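PDB 3VA7: KLLA0E08119p from Kluyveromyces lactis, which probably carboxylates urea with bicarbonate and ATP, using biotin as cofactor, to give urea-1-carboxylate (allophanate), this chain being the urea carboxylase part of a longer bifunctional protein. Local coordinates for residues Asp918-Leu930 with Ile1100-Leu1113. Residues are numbered along the deposited sequence; the frame is centred on the assembly and turned at random.
Sequences DKNWNVKSKIFKL and IDVEESIFDHKEYL
Antiparallel beta pairing joins strand 922-934, in the C and D part of the carboxyltransferase domain, to strand 1101-1108, which runs directly into helix 1109-1117. Hydrogen-bonded pairs Val-923/Phe-1107, Ser-925/Ser-1105 and Ile-927/Glu-1103 fix the register; the bond from Ile-927 N to Glu-1103 O (3.0 Å) is nearly straight. The other flank of strand 922-934 bonds to strand 1075-1081, which places this pair within a mixed sheet. Where strand gives way to helix, His-1109 N donates to Trp-921 O (2.7 Å), while Asp-1108 acts as N-cap, its OD1 taking Glu-1111 N at 3.1 Å. Beside the His-1109 N...Trp-921 O bond, the His-1109 ring and the five-membered ring of Trp-921 form an offset stack, planes 9° apart, centroids 4.4 Å apart. Phe-1107 joins the cluster obliquely, its CE2 3.8 Å from Trp-921 CH2. Asn-860 of helix 859-875 accepts from Trp-921 NE1, and Tyr-863 stacks on the indole, tying this corner to that helix. On the sheet face carrying Lys-924 and Ile-1106, but farther along, Phe-928 has CG beside its backbone N (chi1 -77°), which turns one face of its ring to Val-1102; a CH-pi contact puts Val-1102 CG1 3.6 Å from the Phe-928 ring centroid, 12° off the normal.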
loop_
_atom_site.group_PDB
_atom_site.type_symbol
_atom_site.label_atom_id
_atom_site.label_comp_id
_atom_site.label_asym_id
_atom_site.label_seq_id
_atom_site.Cartn_x
_atom_site.Cartn_y
_atom_site.Cartn_z
ATOM N N ASP A 918 -5.368 -2.408 -42.512
ATOM C CA ASP A 918 -4.316 -2.920 -43.406
ATOM C C ASP A 918 -2.968 -3.034 -42.675
ATOM O O ASP A 918 -2.743 -2.424 -41.602
ATOM C CB ASP A 918 -4.174 -2.054 -44.679
ATOM C CG ASP A 918 -3.716 -0.627 -44.376
ATOM O OD1 ASP A 918 -3.716 0.196 -45.289
ATOM O OD2 ASP A 918 -3.371 -0.287 -43.229
ATOM N N LYS A 919 -2.077 -3.795 -43.299
ATOM C CA LYS A 919 -0.738 -4.046 -42.779
ATOM C C LYS A 919 -0.028 -2.732 -42.354
ATOM O O LYS A 919 0.857 -2.766 -41.506
ATOM C CB LYS A 919 0.072 -4.950 -43.744
ATOM C CG LYS A 919 0.683 -4.257 -44.951
ATOM C CD LYS A 919 0.966 -5.211 -46.124
ATOM C CE LYS A 919 1.058 -4.444 -47.490
ATOM N NZ LYS A 919 1.901 -3.167 -47.452
ATOM N N ASN A 920 -0.487 -1.581 -42.843
ATOM C CA ASN A 920 0.195 -0.306 -42.542
ATOM C C ASN A 920 -0.224 0.479 -41.324
ATOM O O ASN A 920 0.039 1.697 -41.266
ATOM C CB ASN A 920 0.189 0.642 -43.756
ATOM C CG ASN A 920 0.782 -0.002 -45.016
ATOM O OD1 ASN A 920 1.150 -1.189 -45.031
ATOM N ND2 ASN A 920 0.832 0.768 -46.080
ATOM N N TRP A 921 -0.835 -0.193 -40.345
ATOM C CA TRP A 921 -1.403 0.489 -39.168
ATOM C C TRP A 921 -0.365 1.233 -38.300
ATOM O O TRP A 921 0.829 0.930 -38.359
ATOM C CB TRP A 921 -2.200 -0.500 -38.331
ATOM C CG TRP A 921 -1.446 -1.750 -37.899
ATOM C CD1 TRP A 921 -1.387 -2.963 -38.564
ATOM C CD2 TRP A 921 -0.695 -1.930 -36.685
ATOM N NE1 TRP A 921 -0.637 -3.859 -37.845
ATOM C CE2 TRP A 921 -0.199 -3.258 -36.693
ATOM C CE3 TRP A 921 -0.375 -1.093 -35.613
ATOM C CZ2 TRP A 921 0.606 -3.766 -35.669
ATOM C CZ3 TRP A 921 0.428 -1.598 -34.576
ATOM C CH2 TRP A 921 0.895 -2.934 -34.615
ATOM N N ASN A 922 -0.810 2.204 -37.512
ATOM C CA ASN A 922 0.034 2.775 -36.476
ATOM C C ASN A 922 -0.677 2.978 -35.141
ATOM O O ASN A 922 -1.879 2.912 -35.084
ATOM C CB ASN A 922 0.698 4.063 -36.939
ATOM C CG ASN A 922 -0.287 5.079 -37.453
ATOM O OD1 ASN A 922 -0.551 5.111 -38.646
ATOM N ND2 ASN A 922 -0.840 5.911 -36.565
ATOM N N VAL A 923 0.079 3.169 -34.059
ATOM C CA VAL A 923 -0.475 3.341 -32.700
ATOM C C VAL A 923 0.414 4.286 -31.923
ATOM O O VAL A 923 1.605 4.351 -32.155
ATOM C CB VAL A 923 -0.515 2.007 -31.883
ATOM C CG1 VAL A 923 -1.680 1.228 -32.180
ATOM C CG2 VAL A 923 0.716 1.167 -32.137
ATOM N N LYS A 924 -0.160 5.020 -30.997
ATOM C CA LYS A 924 0.622 5.809 -30.061
ATOM C C LYS A 924 1.435 4.796 -29.265
ATOM O O LYS A 924 0.925 3.723 -28.876
ATOM C CB LYS A 924 -0.296 6.607 -29.130
ATOM C CG LYS A 924 -1.187 7.699 -29.811
ATOM C CD LYS A 924 -0.877 9.169 -29.312
ATOM C CE LYS A 924 -1.765 9.595 -28.084
ATOM N NZ LYS A 924 -1.216 10.797 -27.317
ATOM N N SER A 925 2.712 5.092 -29.067
ATOM C CA SER A 925 3.575 4.201 -28.297
ATOM C C SER A 925 4.537 4.982 -27.417
ATOM O O SER A 925 5.378 5.723 -27.948
ATOM C CB SER A 925 4.366 3.325 -29.254
ATOM O OG SER A 925 5.145 2.395 -28.540
ATOM N N LYS A 926 4.409 4.829 -26.105
ATOM C CA LYS A 926 5.409 5.383 -25.144
ATOM C C LYS A 926 6.674 4.500 -25.008
ATOM O O LYS A 926 6.580 3.283 -24.849
ATOM C CB LYS A 926 4.816 5.690 -23.748
ATOM C CG LYS A 926 3.719 6.755 -23.739
ATOM C CD LYS A 926 3.312 7.210 -22.334
ATOM C CE LYS A 926 1.849 7.750 -22.313
ATOM N NZ LYS A 926 0.770 6.640 -22.190
ATOM N N ILE A 927 7.838 5.132 -25.116
ATOM C CA ILE A 927 9.171 4.457 -25.053
ATOM C C ILE A 927 9.809 4.727 -23.712
ATOM O O ILE A 927 10.145 5.865 -23.393
ATOM C CB ILE A 927 10.177 4.972 -26.162
ATOM C CG1 ILE A 927 9.565 4.843 -27.556
ATOM C CG2 ILE A 927 11.488 4.213 -26.112
ATOM C CD1 ILE A 927 10.199 5.782 -28.526
ATOM N N PHE A 928 9.940 3.663 -22.939
ATOM C CA PHE A 928 10.526 3.716 -21.615
ATOM C C PHE A 928 11.969 3.205 -21.678
ATOM O O PHE A 928 12.218 2.088 -22.180
ATOM C CB PHE A 928 9.708 2.821 -20.652
ATOM C CG PHE A 928 8.388 3.435 -20.192
ATOM C CD1 PHE A 928 7.292 3.476 -21.040
ATOM C CD2 PHE A 928 8.267 4.001 -18.921
ATOM C CE1 PHE A 928 6.046 4.073 -20.634
ATOM C CE2 PHE A 928 7.036 4.600 -18.509
ATOM C CZ PHE A 928 5.918 4.613 -19.377
ATOM N N LYS A 929 12.906 3.996 -21.149
ATOM C CA LYS A 929 14.268 3.521 -20.941
ATOM C C LYS A 929 14.554 3.320 -19.456
ATOM O O LYS A 929 14.598 4.298 -18.654
ATOM C CB LYS A 929 15.262 4.501 -21.571
ATOM C CG LYS A 929 15.450 4.191 -23.056
ATOM C CD LYS A 929 15.903 5.378 -23.830
ATOM C CE LYS A 929 15.936 4.989 -25.316
ATOM N NZ LYS A 929 16.319 6.199 -26.103
ATOM N N LEU A 930 14.746 2.060 -19.080
ATOM C CA LEU A 930 14.726 1.703 -17.676
ATOM C C LEU A 930 16.039 1.056 -17.216
ATOM O O LEU A 930 16.538 0.122 -17.881
ATOM C CB LEU A 930 13.552 0.727 -17.445
ATOM C CG LEU A 930 12.099 1.217 -17.665
ATOM C CD1 LEU A 930 11.141 0.172 -17.225
ATOM C CD2 LEU A 930 11.840 2.504 -16.868
ATOM N N ILE A 1100 12.091 9.185 -14.694
ATOM C CA ILE A 1100 11.901 8.154 -15.682
ATOM C C ILE A 1100 12.015 8.673 -17.101
ATOM O O ILE A 1100 11.393 9.657 -17.446
ATOM C CB ILE A 1100 10.559 7.459 -15.511
ATOM C CG1 ILE A 1100 10.394 7.100 -14.039
ATOM C CG2 ILE A 1100 10.490 6.225 -16.466
ATOM C CD1 ILE A 1100 9.624 5.919 -13.815
ATOM N N ASP A 1101 12.787 7.972 -17.922
ATOM C CA ASP A 1101 13.035 8.428 -19.247
ATOM C C ASP A 1101 11.936 7.878 -20.102
ATOM O O ASP A 1101 11.974 6.707 -20.511
ATOM C CB ASP A 1101 14.461 8.024 -19.721
ATOM C CG ASP A 1101 14.755 8.387 -21.221
ATOM O OD1 ASP A 1101 15.951 8.428 -21.591
ATOM O OD2 ASP A 1101 13.830 8.600 -22.051
ATOM N N VAL A 1102 10.960 8.728 -20.379
ATOM C CA VAL A 1102 9.821 8.384 -21.220
ATOM C C VAL A 1102 9.614 9.395 -22.307
ATOM O O VAL A 1102 9.503 10.583 -22.024
ATOM C CB VAL A 1102 8.437 8.454 -20.447
ATOM C CG1 VAL A 1102 7.536 7.380 -20.957
ATOM C CG2 VAL A 1102 8.591 8.386 -18.941
ATOM N N GLU A 1103 9.448 8.907 -23.524
ATOM C CA GLU A 1103 9.091 9.732 -24.669
ATOM C C GLU A 1103 7.823 9.266 -25.355
ATOM O O GLU A 1103 7.722 8.112 -25.741
ATOM C CB GLU A 1103 10.235 9.746 -25.710
ATOM C CG GLU A 1103 11.490 10.456 -25.204
ATOM C CD GLU A 1103 11.216 11.913 -24.762
ATOM O OE1 GLU A 1103 10.396 12.589 -25.441
ATOM O OE2 GLU A 1103 11.814 12.383 -23.758
ATOM N N GLU A 1104 6.878 10.170 -25.565
ATOM C CA GLU A 1104 5.717 9.839 -26.404
ATOM C C GLU A 1104 6.146 9.670 -27.843
ATOM O O GLU A 1104 6.751 10.564 -28.406
ATOM C CB GLU A 1104 4.689 10.946 -26.354
ATOM C CG GLU A 1104 3.305 10.458 -25.963
ATOM C CD GLU A 1104 2.551 11.539 -25.170
ATOM O OE1 GLU A 1104 2.662 12.739 -25.556
ATOM O OE2 GLU A 1104 1.871 11.210 -24.156
ATOM N N SER A 1105 5.847 8.542 -28.457
ATOM C CA SER A 1105 5.934 8.532 -29.890
ATOM C C SER A 1105 4.875 7.642 -30.573
ATOM O O SER A 1105 3.795 7.473 -30.013
ATOM C CB SER A 1105 7.369 8.291 -30.354
ATOM O OG SER A 1105 7.694 6.929 -30.236
ATOM N N ILE A 1106 5.171 7.141 -31.780
ATOM C CA ILE A 1106 4.219 6.441 -32.624
ATOM C C ILE A 1106 4.919 5.172 -33.193
ATOM O O ILE A 1106 5.943 5.278 -33.838
ATOM C CB ILE A 1106 3.734 7.344 -33.868
ATOM C CG1 ILE A 1106 2.913 8.589 -33.481
ATOM C CG2 ILE A 1106 2.889 6.541 -34.850
ATOM C CD1 ILE A 1106 3.758 9.887 -33.225
ATOM N N PHE A 1107 4.368 3.982 -32.989
ATOM C CA PHE A 1107 4.867 2.804 -33.676
ATOM C C PHE A 1107 4.149 2.554 -35.003
ATOM O O PHE A 1107 2.904 2.422 -35.066
ATOM C CB PHE A 1107 4.700 1.597 -32.797
ATOM C CG PHE A 1107 5.097 0.331 -33.447
ATOM C CD1 PHE A 1107 6.433 -0.107 -33.383
ATOM C CD2 PHE A 1107 4.140 -0.458 -34.130
ATOM C CE1 PHE A 1107 6.811 -1.324 -33.980
ATOM C CE2 PHE A 1107 4.507 -1.685 -34.737
ATOM C CZ PHE A 1107 5.859 -2.118 -34.660
ATOM N N ASP A 1108 4.923 2.426 -36.065
ATOM C CA ASP A 1108 4.355 2.403 -37.388
ATOM C C ASP A 1108 4.535 1.055 -38.014
ATOM O O ASP A 1108 5.639 0.647 -38.288
ATOM C CB ASP A 1108 5.056 3.477 -38.215
ATOM C CG ASP A 1108 4.387 3.718 -39.553
ATOM O OD1 ASP A 1108 4.103 2.734 -40.280
ATOM O OD2 ASP A 1108 4.138 4.909 -39.859
ATOM N N HIS A 1109 3.483 0.319 -38.269
ATOM C CA HIS A 1109 3.756 -1.047 -38.718
ATOM C C HIS A 1109 4.372 -1.061 -40.117
ATOM O O HIS A 1109 5.044 -2.023 -40.496
ATOM C CB HIS A 1109 2.507 -1.910 -38.665
ATOM C CG HIS A 1109 2.786 -3.372 -38.708
ATOM N ND1 HIS A 1109 3.552 -4.010 -37.750
ATOM C CD2 HIS A 1109 2.399 -4.335 -39.578
ATOM C CE1 HIS A 1109 3.621 -5.304 -38.027
ATOM N NE2 HIS A 1109 2.925 -5.529 -39.126
ATOM N N LYS A 1110 4.097 -0.000 -40.891
ATOM C CA LYS A 1110 4.599 0.121 -42.250
ATOM C C LYS A 1110 6.106 0.275 -42.145
ATOM O O LYS A 1110 6.835 -0.363 -42.890
ATOM C CB LYS A 1110 3.983 1.322 -42.989
ATOM C CG LYS A 1110 4.555 1.640 -44.408
ATOM C CD LYS A 1110 4.221 3.089 -44.834
ATOM C CE LYS A 1110 4.532 3.429 -46.341
ATOM N NZ LYS A 1110 3.850 2.529 -47.328
ATOM N N GLU A 1111 6.576 1.089 -41.218
ATOM C CA GLU A 1111 8.009 1.293 -41.091
ATOM C C GLU A 1111 8.707 0.039 -40.595
ATOM O O GLU A 1111 9.735 -0.382 -41.151
ATOM C CB GLU A 1111 8.281 2.418 -40.142
ATOM C CG GLU A 1111 9.704 2.773 -40.032
ATOM C CD GLU A 1111 9.812 4.225 -39.648
ATOM O OE1 GLU A 1111 8.746 4.913 -39.723
ATOM O OE2 GLU A 1111 10.936 4.679 -39.286
ATOM N N TYR A 1112 8.112 -0.561 -39.561
ATOM C CA TYR A 1112 8.547 -1.840 -39.025
ATOM C C TYR A 1112 8.643 -2.923 -40.053
ATOM O O TYR A 1112 9.632 -3.615 -40.070
ATOM C CB TYR A 1112 7.647 -2.268 -37.876
ATOM C CG TYR A 1112 7.991 -3.608 -37.246
ATOM C CD1 TYR A 1112 9.046 -3.728 -36.309
ATOM C CD2 TYR A 1112 7.243 -4.743 -37.555
ATOM C CE1 TYR A 1112 9.341 -4.968 -35.721
ATOM C CE2 TYR A 1112 7.528 -5.942 -37.007
ATOM C CZ TYR A 1112 8.572 -6.065 -36.065
ATOM O OH TYR A 1112 8.834 -7.297 -35.500
ATOM N N LEU A 1113 7.630 -3.097 -40.886
ATOM C CA LEU A 1113 7.665 -4.150 -41.935
ATOM C C LEU A 1113 8.775 -3.908 -42.937
ATOM O O LEU A 1113 9.225 -4.842 -43.564
ATOM C CB LEU A 1113 6.354 -4.237 -42.719
ATOM C CG LEU A 1113 5.198 -5.014 -42.096
ATOM C CD1 LEU A 1113 4.017 -4.833 -43.049
ATOM C CD2 LEU A 1113 5.515 -6.518 -41.855
HETATM O O HOH W 1 14.442 6.018 -16.557
#